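Local structure of actinorhodin polyketide putative beta-ketoacyl synthase 2 (Streptomyces coelicolor A3, 1TQY) at residues S79-L84 with V147-I152; V108-N112 with A175-A179; F117-H121 with D200-W204; G194-L199 with G236-A240. The protein probably acts as the chain length factor, a ketosynthase-like subunit that works with its ketosynthase partner to build the polyketide backbone of the antibiotic actinorhodin. All coordinates share one frame; numbering follows the deposited sequence.

Contact 1 (S79-L84 with V147-I152); sequences STRLAL and VNTGQI
Two helices of the thiolase-like fold, 78-93 and 147-156, meet at a buried contact through Thr80 and Asn148. Their segments run in broadly the same direction, with a crossing angle of -44° and axes 9.7 Å apart at closest. The one direct hydrogen bond between them is short: Thr80 OG1 donates to Asn148 OD1 at 2.6 Å, approaching in the carbonyl plane with a C=O...donor angle of 154°. Thr80 has OG1 beside its backbone N and CG2 anti to it (chi1 -59°), a setting that gives the hydroxyl to Asn148 and the methyl to Gln151, where Thr80 CG2 lies 4.0 Å from Gln151 CG. Both methyls of Val147 come against the hydroxyl as well, each 3.7 Å from Thr80 OG1. The other end of the amide works through a water, which accepts from Asn148 ND2 at 3.1 Å and donates to Ser79 OG at 2.6 Å; Ser79 OG is also bonded to Asp77. One turn further along helix 78-93, Ala83 CB packs 4.0 Å from Asn148 CG, and Leu84 reaches over with CD2, 3.9 Å from Gln151 CB and close to Ile152 CG1. Gln151 sends its own amide oxygen elsewhere, to Gln75. With a hydroxyl on its oxygen and a water on its nitrogen, the buried Asn148 amide is probably held in its orientation, and apolar packing completes the join.

Contact 2 (V108-N112 with A175-A179); sequences VVTAN and ALGHA
Strand segment 108-111 lies almost antiparallel to helix segment 175-179: their N-to-C directions differ by 162°, the axes approach to 7.4 Å, and Thr110 and Ala175 are the nearest pair of CA atoms. This is helix-on-sheet packing in the N-terminal half of the thiolase-like fold. Helix 171-185 joins strand 163-166 to strand 189-196 in the chain, and strand 106-111 pairs in parallel with both, so the helix lies against the strand between its own two neighbours in sequence. The seam is apolar, with an alanine and a valine doing most of the work. Ala175 CB comes down on the strand backbone, 3.8 Å from Thr110 C, and beside it meets Ala111 CB at 3.9 Å, methyl to methyl. Val109 uses both branches. Its CG1, anti to the backbone N (chi1 -174°), rises between Ala175 and His178 and sits 3.8 Å from His178 CB, while CG2 lies 4.2 Å from Ala179 CA. Thr110 has its CB directed away from the helix, and its hydroxyl bonds to Thr149 of helix 147-156. His178 also packs on Ser163 and Leu165 of strand 163-166 and against a polar side chain of the other protein in the assembly. The backbone carbonyl of Ala175 is bonded within the helix to Ala179 N and receives a weak bond from Ser192; on the strand side, a methyl lies against it, with Val109 CG1 3.4 Å from Ala175 O.

Contact 3 (F117-H121 with D200-W204); sequences FDFTH and DPWGW
Asp200 OD1 is gripped from opposite faces of its carboxylate plane by His121 and Gly203. His121 ND1 donates to Asp200 OD1 at 2.8 Å from the anti side, 26° out of the carboxylate plane, and the bond is bent, its N-H...O angle only 136°. Gly203 N donates to Asp200 OD1 at 3.0 Å, much straighter; through this bond Asp200, at the N-cap position, caps helix 201-208. Asp200 has CG between its backbone N and carbonyl carbon (chi1 66°), which folds the carboxylate back over the helix's first turn. The second oxygen, Asp200 OD2, lies at the edge of the Phe117 ring, 3.5 Å from Phe117 CD2. Trp202 comes in between two rings of the other helix. Its CB sits over the face of His121 in a CH-pi contact, 3.8 Å from the ring centroid, and its indole turns an edge toward that same ring. Phe117 CZ meets a face of the indole, 3.4 Å from Trp202 CE3, the two planes oblique. Nearby Asp118 is held by a salt bridge to Arg122. Phe124 adds an edge-to-face ring to Trp202, and an aromatic side chain of the other protein in the assembly stacks on His121. What results is an N-cap aspartate tied by a His-carboxylate bond to a neighbouring helix, beside an aromatic cluster at the interface between the two subunits.

Contact 4 (G194-L199 with G236-A240); sequences GVDSAL and GEGGA
Gly194 and Ala240 satisfy each other twice, as an antiparallel hydrogen-bonded pair should: Gly194 N to Ala240 O and Ala240 N to Gly194 O are both 3.1 Å. The next such pair is less even. Gly238 N donates to Asp196 O at 2.8 Å, whereas Asp196 N reaches Gly238 O at 3.2 Å from 32° outside the carbonyl plane. Val195 and Gly239, the non-hydrogen-bonded pair between them, bring their backbones close, and Val195 CA makes a C-H...O contact of 3.4 Å to Gly238 O. Past the strand ends the pairing passes to side chains. Ser197 OG donates to the anti lone pair of Glu237 OE1 at 2.8 Å, and Leu199 CD1 sits over one face of the carboxylate, 3.6 Å from Glu237 CD. Glu237 OE2 is taken by a salt bridge to Arg45 and by Ile59 N, so the buried carboxylate is well supplied with donors; the bound sodium ion, with Pro21 and Gln58 at its site, is about 7 Å from this side chain. Asp196 is satisfied elsewhere: OD1 by Ser343 OG and Ala113 N, OD2 by Cys114 N. Strand 189-196 thus pairs with 238-246, which continues the sheet to strand 11-20 through Gly239 and Val19, while Val195 packs on Leu82 and Ala83 of helix 78-93 and Ala240 on Leu348 and Val351 of helix 345-359.

From the N terminus, helix 78-93 opens contact 1, strand 106-111 opens contact 2 and helix 117-129 opens contact 3, all before any of them closes. Contact 1 closes first, at 147-152, then contact 2 at 175-179, so these three loops cross one another. Contact 4 opens at 194-199, directly before contact 3 closes at 200-204, and closes at 236-240; it crosses contact 3 but follows contacts 1 and 2 in series. In space, strand 106-111 lies between helix 147-156 and helix 171-185, and strand 189-196 next to it carries contact 4. Contact 3 reaches the subunit interface, whereas no other chain touches the two segments of contact 4.

Contact 1 (S79-L84 with V147-I152)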
# COMPACT_ATOMS: atom_id res chain seq x y z
N SER B 79 -3.61 -9.43 13.47
CA SER B 79 -3.91 -9.45 12.03
C SER B 79 -2.88 -10.27 11.24
O SER B 79 -3.24 -11.05 10.36
CB SER B 79 -3.94 -8.02 11.47
OG SER B 79 -2.67 -7.41 11.57
N THR B 80 -1.60 -10.09 11.54
CA THR B 80 -0.57 -10.82 10.81
C THR B 80 -0.59 -12.33 11.05
O THR B 80 -0.34 -13.13 10.14
CB THR B 80 0.82 -10.25 11.14
OG1 THR B 80 0.85 -8.87 10.78
CG2 THR B 80 1.90 -11.00 10.37
N ARG B 81 -0.92 -12.73 12.27
CA ARG B 81 -0.98 -14.15 12.61
C ARG B 81 -2.10 -14.82 11.83
O ARG B 81 -1.97 -15.96 11.37
CB ARG B 81 -1.19 -14.33 14.11
CG ARG B 81 -0.07 -13.74 14.92
CD ARG B 81 -0.43 -13.79 16.37
NE ARG B 81 0.62 -13.29 17.25
CZ ARG B 81 0.50 -13.26 18.58
NH1 ARG B 81 -0.62 -13.71 19.14
NH2 ARG B 81 1.49 -12.80 19.33
N LEU B 82 -3.20 -14.10 11.68
CA LEU B 82 -4.34 -14.61 10.93
C LEU B 82 -3.96 -14.73 9.45
O LEU B 82 -4.28 -15.73 8.81
CB LEU B 82 -5.54 -13.68 11.12
CG LEU B 82 -6.13 -13.75 12.53
CD1 LEU B 82 -6.94 -12.50 12.83
CD2 LEU B 82 -6.98 -14.99 12.65
N ALA B 83 -3.26 -13.72 8.93
CA ALA B 83 -2.84 -13.71 7.54
C ALA B 83 -1.86 -14.84 7.24
O ALA B 83 -1.92 -15.45 6.17
CB ALA B 83 -2.19 -12.36 7.21
N LEU B 84 -0.94 -15.11 8.16
CA LEU B 84 0.04 -16.18 7.97
C LEU B 84 -0.68 -17.53 8.00
O LEU B 84 -0.35 -18.43 7.24
CB LEU B 84 1.12 -16.14 9.06
CG LEU B 84 2.15 -15.00 9.04
CD1 LEU B 84 2.91 -14.95 10.35
CD2 LEU B 84 3.12 -15.21 7.87
N VAL B 147 3.66 -5.10 6.42
CA VAL B 147 3.95 -6.26 7.27
C VAL B 147 3.50 -7.64 6.78
O VAL B 147 4.33 -8.55 6.70
CB VAL B 147 3.45 -6.06 8.75
CG1 VAL B 147 1.91 -5.94 8.81
CG2 VAL B 147 3.93 -7.21 9.62
N ASN B 148 2.24 -7.80 6.41
CA ASN B 148 1.78 -9.11 5.97
C ASN B 148 2.38 -9.62 4.67
O ASN B 148 2.46 -10.83 4.44
CB ASN B 148 0.27 -9.15 5.93
CG ASN B 148 -0.33 -8.77 7.25
OD1 ASN B 148 0.22 -9.12 8.30
ND2 ASN B 148 -1.44 -8.04 7.22
N THR B 149 2.81 -8.72 3.80
CA THR B 149 3.43 -9.17 2.56
C THR B 149 4.83 -9.68 2.89
O THR B 149 5.21 -10.79 2.50
CB THR B 149 3.50 -8.04 1.51
OG1 THR B 149 2.18 -7.77 1.01
CG2 THR B 149 4.40 -8.43 0.36
N GLY B 150 5.58 -8.89 3.64
CA GLY B 150 6.92 -9.28 4.03
C GLY B 150 7.00 -10.55 4.86
O GLY B 150 7.92 -11.35 4.68
N GLN B 151 6.05 -10.75 5.77
CA GLN B 151 6.06 -11.95 6.61
C GLN B 151 5.66 -13.18 5.81
O GLN B 151 6.23 -14.26 5.99
CB GLN B 151 5.11 -11.80 7.81
CG GLN B 151 5.58 -10.80 8.88
CD GLN B 151 6.76 -11.29 9.72
OE1 GLN B 151 7.10 -10.69 10.74
NE2 GLN B 151 7.39 -12.38 9.29
N ILE B 152 4.69 -13.04 4.91
CA ILE B 152 4.28 -14.18 4.10
C ILE B 152 5.46 -14.54 3.18
O ILE B 152 5.80 -15.72 3.01
CB ILE B 152 3.01 -13.84 3.28
CG1 ILE B 152 1.81 -13.73 4.25
CG2 ILE B 152 2.76 -14.89 2.23
CD1 ILE B 152 0.52 -13.26 3.60
O HOH W 1 -2.08 -6.00 9.46

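Contact 2 (V108-N112 with A175-A179)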
# COMPACT_ATOMS: atom_id res chain seq x y z
N VAL B 108 3.96 -11.97 -3.79
CA VAL B 108 3.00 -11.76 -2.72
C VAL B 108 2.41 -10.36 -2.78
O VAL B 108 3.13 -9.36 -2.68
CB VAL B 108 3.64 -11.99 -1.32
CG1 VAL B 108 2.62 -11.72 -0.22
CG2 VAL B 108 4.13 -13.44 -1.20
N VAL B 109 1.09 -10.28 -2.97
CA VAL B 109 0.40 -9.00 -3.05
C VAL B 109 -0.78 -8.98 -2.08
O VAL B 109 -1.75 -9.71 -2.25
CB VAL B 109 -0.15 -8.74 -4.46
CG1 VAL B 109 -0.74 -7.33 -4.52
CG2 VAL B 109 0.95 -8.90 -5.49
N THR B 110 -0.68 -8.13 -1.05
CA THR B 110 -1.73 -8.02 -0.06
C THR B 110 -2.23 -6.61 0.10
O THR B 110 -1.58 -5.66 -0.32
CB THR B 110 -1.25 -8.42 1.35
OG1 THR B 110 -0.19 -7.53 1.75
CG2 THR B 110 -0.77 -9.87 1.38
N ALA B 111 -3.40 -6.47 0.71
CA ALA B 111 -3.93 -5.15 1.00
C ALA B 111 -3.95 -5.09 2.54
O ALA B 111 -4.11 -6.11 3.19
CB ALA B 111 -5.34 -5.00 0.44
N ASN B 112 -3.77 -3.91 3.10
CA ASN B 112 -3.78 -3.76 4.56
C ASN B 112 -4.41 -2.40 4.87
O ASN B 112 -3.99 -1.38 4.34
CB ASN B 112 -2.36 -3.81 5.12
CG ASN B 112 -2.32 -4.28 6.55
OD1 ASN B 112 -3.18 -3.91 7.36
ND2 ASN B 112 -1.31 -5.09 6.89
N ALA B 175 -5.87 -5.59 -4.53
CA ALA B 175 -4.68 -6.43 -4.35
C ALA B 175 -4.76 -7.61 -5.31
O ALA B 175 -3.78 -7.95 -5.98
CB ALA B 175 -4.61 -6.93 -2.90
N LEU B 176 -5.93 -8.24 -5.36
CA LEU B 176 -6.19 -9.38 -6.23
C LEU B 176 -6.01 -9.00 -7.69
O LEU B 176 -5.46 -9.76 -8.49
CB LEU B 176 -7.61 -9.89 -6.00
CG LEU B 176 -7.79 -11.13 -5.11
CD1 LEU B 176 -6.68 -11.24 -4.09
CD2 LEU B 176 -9.15 -11.05 -4.43
N GLY B 177 -6.47 -7.81 -8.04
CA GLY B 177 -6.32 -7.35 -9.41
C GLY B 177 -4.85 -7.07 -9.67
O GLY B 177 -4.34 -7.27 -10.78
N HIS B 178 -4.15 -6.60 -8.64
CA HIS B 178 -2.72 -6.28 -8.76
C HIS B 178 -1.93 -7.57 -9.00
O HIS B 178 -0.94 -7.60 -9.74
CB HIS B 178 -2.23 -5.57 -7.49
CG HIS B 178 -0.83 -5.05 -7.58
ND1 HIS B 178 -0.52 -3.71 -7.47
CD2 HIS B 178 0.36 -5.69 -7.72
CE1 HIS B 178 0.79 -3.54 -7.54
NE2 HIS B 178 1.35 -4.73 -7.69
N ALA B 179 -2.38 -8.64 -8.35
CA ALA B 179 -1.73 -9.94 -8.51
C ALA B 179 -1.93 -10.40 -9.94
O ALA B 179 -0.99 -10.88 -10.59
CB ALA B 179 -2.33 -10.95 -7.55

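Contact 3 (F117-H121 with D200-W204)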
# COMPACT_ATOMS: atom_id res chain seq x y z
N PHE B 117 -2.42 -2.56 14.30
CA PHE B 117 -2.84 -1.56 15.26
C PHE B 117 -2.83 -1.98 16.74
O PHE B 117 -2.42 -1.18 17.58
CB PHE B 117 -4.21 -1.00 14.88
CG PHE B 117 -4.39 0.45 15.27
CD1 PHE B 117 -3.67 1.44 14.62
CD2 PHE B 117 -5.20 0.80 16.34
CE1 PHE B 117 -3.77 2.77 15.02
CE2 PHE B 117 -5.30 2.13 16.75
CZ PHE B 117 -4.58 3.11 16.09
N ASP B 118 -3.27 -3.19 17.07
CA ASP B 118 -3.25 -3.63 18.46
C ASP B 118 -1.80 -3.52 18.94
O ASP B 118 -1.52 -2.99 20.02
CB ASP B 118 -3.72 -5.08 18.61
CG ASP B 118 -3.60 -5.59 20.05
OD1 ASP B 118 -4.48 -5.30 20.87
OD2 ASP B 118 -2.60 -6.27 20.34
N PHE B 119 -0.88 -4.03 18.13
CA PHE B 119 0.52 -4.00 18.48
C PHE B 119 1.03 -2.57 18.65
O PHE B 119 1.66 -2.25 19.66
CB PHE B 119 1.36 -4.71 17.41
CG PHE B 119 2.77 -5.04 17.85
CD1 PHE B 119 3.73 -4.04 17.97
CD2 PHE B 119 3.11 -6.35 18.19
CE1 PHE B 119 5.01 -4.33 18.43
CE2 PHE B 119 4.39 -6.65 18.65
CZ PHE B 119 5.34 -5.63 18.77
N THR B 120 0.75 -1.69 17.70
CA THR B 120 1.26 -0.33 17.82
C THR B 120 0.64 0.45 18.99
O THR B 120 1.31 1.30 19.58
CB THR B 120 1.09 0.47 16.49
OG1 THR B 120 1.96 1.60 16.51
CG2 THR B 120 -0.34 0.98 16.31
N HIS B 121 -0.62 0.17 19.32
CA HIS B 121 -1.27 0.86 20.44
C HIS B 121 -0.50 0.56 21.73
O HIS B 121 -0.17 1.46 22.50
CB HIS B 121 -2.72 0.41 20.58
CG HIS B 121 -3.48 1.11 21.67
ND1 HIS B 121 -4.76 0.74 22.03
CD2 HIS B 121 -3.14 2.13 22.50
CE1 HIS B 121 -5.18 1.50 23.03
NE2 HIS B 121 -4.21 2.34 23.33
N ASP B 200 -8.98 -3.29 19.46
CA ASP B 200 -8.37 -2.81 20.69
C ASP B 200 -9.16 -1.53 20.94
O ASP B 200 -9.84 -1.04 20.03
CB ASP B 200 -6.90 -2.46 20.49
CG ASP B 200 -6.72 -1.30 19.55
OD1 ASP B 200 -6.41 -0.18 20.02
OD2 ASP B 200 -6.89 -1.51 18.33
N PRO B 201 -9.08 -0.97 22.15
CA PRO B 201 -9.84 0.26 22.42
C PRO B 201 -9.62 1.41 21.42
O PRO B 201 -10.59 2.02 20.98
CB PRO B 201 -9.39 0.63 23.83
CG PRO B 201 -9.05 -0.70 24.45
CD PRO B 201 -8.31 -1.39 23.34
N TRP B 202 -8.37 1.70 21.06
CA TRP B 202 -8.09 2.79 20.13
C TRP B 202 -8.60 2.47 18.73
O TRP B 202 -9.29 3.29 18.10
CB TRP B 202 -6.58 3.08 20.09
CG TRP B 202 -6.21 4.40 19.41
CD1 TRP B 202 -7.05 5.42 19.04
CD2 TRP B 202 -4.88 4.82 19.05
NE1 TRP B 202 -6.33 6.44 18.47
CE2 TRP B 202 -5.00 6.10 18.46
CE3 TRP B 202 -3.61 4.24 19.17
CZ2 TRP B 202 -3.89 6.81 17.98
CZ3 TRP B 202 -2.50 4.96 18.69
CH2 TRP B 202 -2.66 6.23 18.10
N GLY B 203 -8.29 1.27 18.25
CA GLY B 203 -8.76 0.86 16.93
C GLY B 203 -10.29 0.92 16.88
O GLY B 203 -10.88 1.28 15.86
N TRP B 204 -10.93 0.58 17.99
CA TRP B 204 -12.39 0.57 18.08
C TRP B 204 -12.98 1.98 17.97
O TRP B 204 -13.89 2.24 17.17
CB TRP B 204 -12.81 -0.05 19.41
CG TRP B 204 -14.29 -0.32 19.48
CD1 TRP B 204 -15.20 0.28 20.31
CD2 TRP B 204 -15.03 -1.22 18.65
NE1 TRP B 204 -16.46 -0.19 20.04
CE2 TRP B 204 -16.39 -1.11 19.03
CE3 TRP B 204 -14.67 -2.11 17.63
CZ2 TRP B 204 -17.40 -1.86 18.41
CZ3 TRP B 204 -15.68 -2.85 17.02
CH2 TRP B 204 -17.03 -2.72 17.42

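Contact 4 (G194-L199 with G236-A240)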
# COMPACT_ATOMS: atom_id res chain seq x y z
N GLY B 194 -5.92 -10.33 1.92
CA GLY B 194 -5.83 -9.33 2.96
C GLY B 194 -6.55 -9.84 4.19
O GLY B 194 -7.41 -10.72 4.14
N VAL B 195 -6.16 -9.25 5.31
CA VAL B 195 -6.69 -9.56 6.61
C VAL B 195 -6.53 -8.30 7.45
O VAL B 195 -5.49 -7.66 7.38
CB VAL B 195 -5.90 -10.70 7.30
CG1 VAL B 195 -6.32 -10.84 8.75
CG2 VAL B 195 -6.14 -12.03 6.57
N ASP B 196 -7.56 -7.93 8.19
CA ASP B 196 -7.46 -6.77 9.07
C ASP B 196 -8.02 -7.17 10.41
O ASP B 196 -8.74 -8.16 10.52
CB ASP B 196 -8.27 -5.56 8.55
CG ASP B 196 -7.43 -4.58 7.74
OD1 ASP B 196 -7.55 -4.58 6.49
OD2 ASP B 196 -6.66 -3.80 8.35
N SER B 197 -7.68 -6.39 11.43
CA SER B 197 -8.15 -6.58 12.80
C SER B 197 -7.82 -5.30 13.55
O SER B 197 -6.67 -4.86 13.55
CB SER B 197 -7.45 -7.75 13.48
OG SER B 197 -7.95 -7.90 14.79
N ALA B 198 -8.82 -4.69 14.16
CA ALA B 198 -8.60 -3.47 14.91
C ALA B 198 -9.52 -3.51 16.12
O ALA B 198 -10.31 -2.58 16.35
CB ALA B 198 -8.91 -2.27 14.05
N LEU B 199 -9.41 -4.58 16.89
CA LEU B 199 -10.23 -4.80 18.06
C LEU B 199 -9.59 -4.46 19.40
O LEU B 199 -9.65 -5.24 20.34
CB LEU B 199 -10.74 -6.24 18.07
CG LEU B 199 -11.61 -6.58 16.88
CD1 LEU B 199 -12.09 -8.02 16.98
CD2 LEU B 199 -12.81 -5.62 16.84
N GLY B 236 -15.48 -6.20 11.68
CA GLY B 236 -15.11 -7.59 11.90
C GLY B 236 -13.61 -7.72 11.77
O GLY B 236 -12.95 -6.76 11.39
N GLU B 237 -13.05 -8.88 12.09
CA GLU B 237 -11.61 -9.10 11.94
C GLU B 237 -11.47 -10.37 11.12
O GLU B 237 -12.31 -11.26 11.20
CB GLU B 237 -10.92 -9.28 13.31
CG GLU B 237 -11.19 -10.63 13.97
CD GLU B 237 -10.49 -10.79 15.32
OE1 GLU B 237 -9.48 -10.09 15.58
OE2 GLU B 237 -10.93 -11.65 16.12
N GLY B 238 -10.41 -10.45 10.32
CA GLY B 238 -10.22 -11.64 9.52
C GLY B 238 -10.10 -11.32 8.05
O GLY B 238 -9.83 -10.18 7.66
N GLY B 239 -10.29 -12.34 7.23
CA GLY B 239 -10.19 -12.16 5.79
C GLY B 239 -9.85 -13.45 5.08
O GLY B 239 -10.23 -14.54 5.51
N ALA B 240 -9.11 -13.33 3.98
CA ALA B 240 -8.73 -14.50 3.22
C ALA B 240 -7.48 -14.26 2.41
O ALA B 240 -7.12 -13.13 2.11
CB ALA B 240 -9.87 -14.90 2.29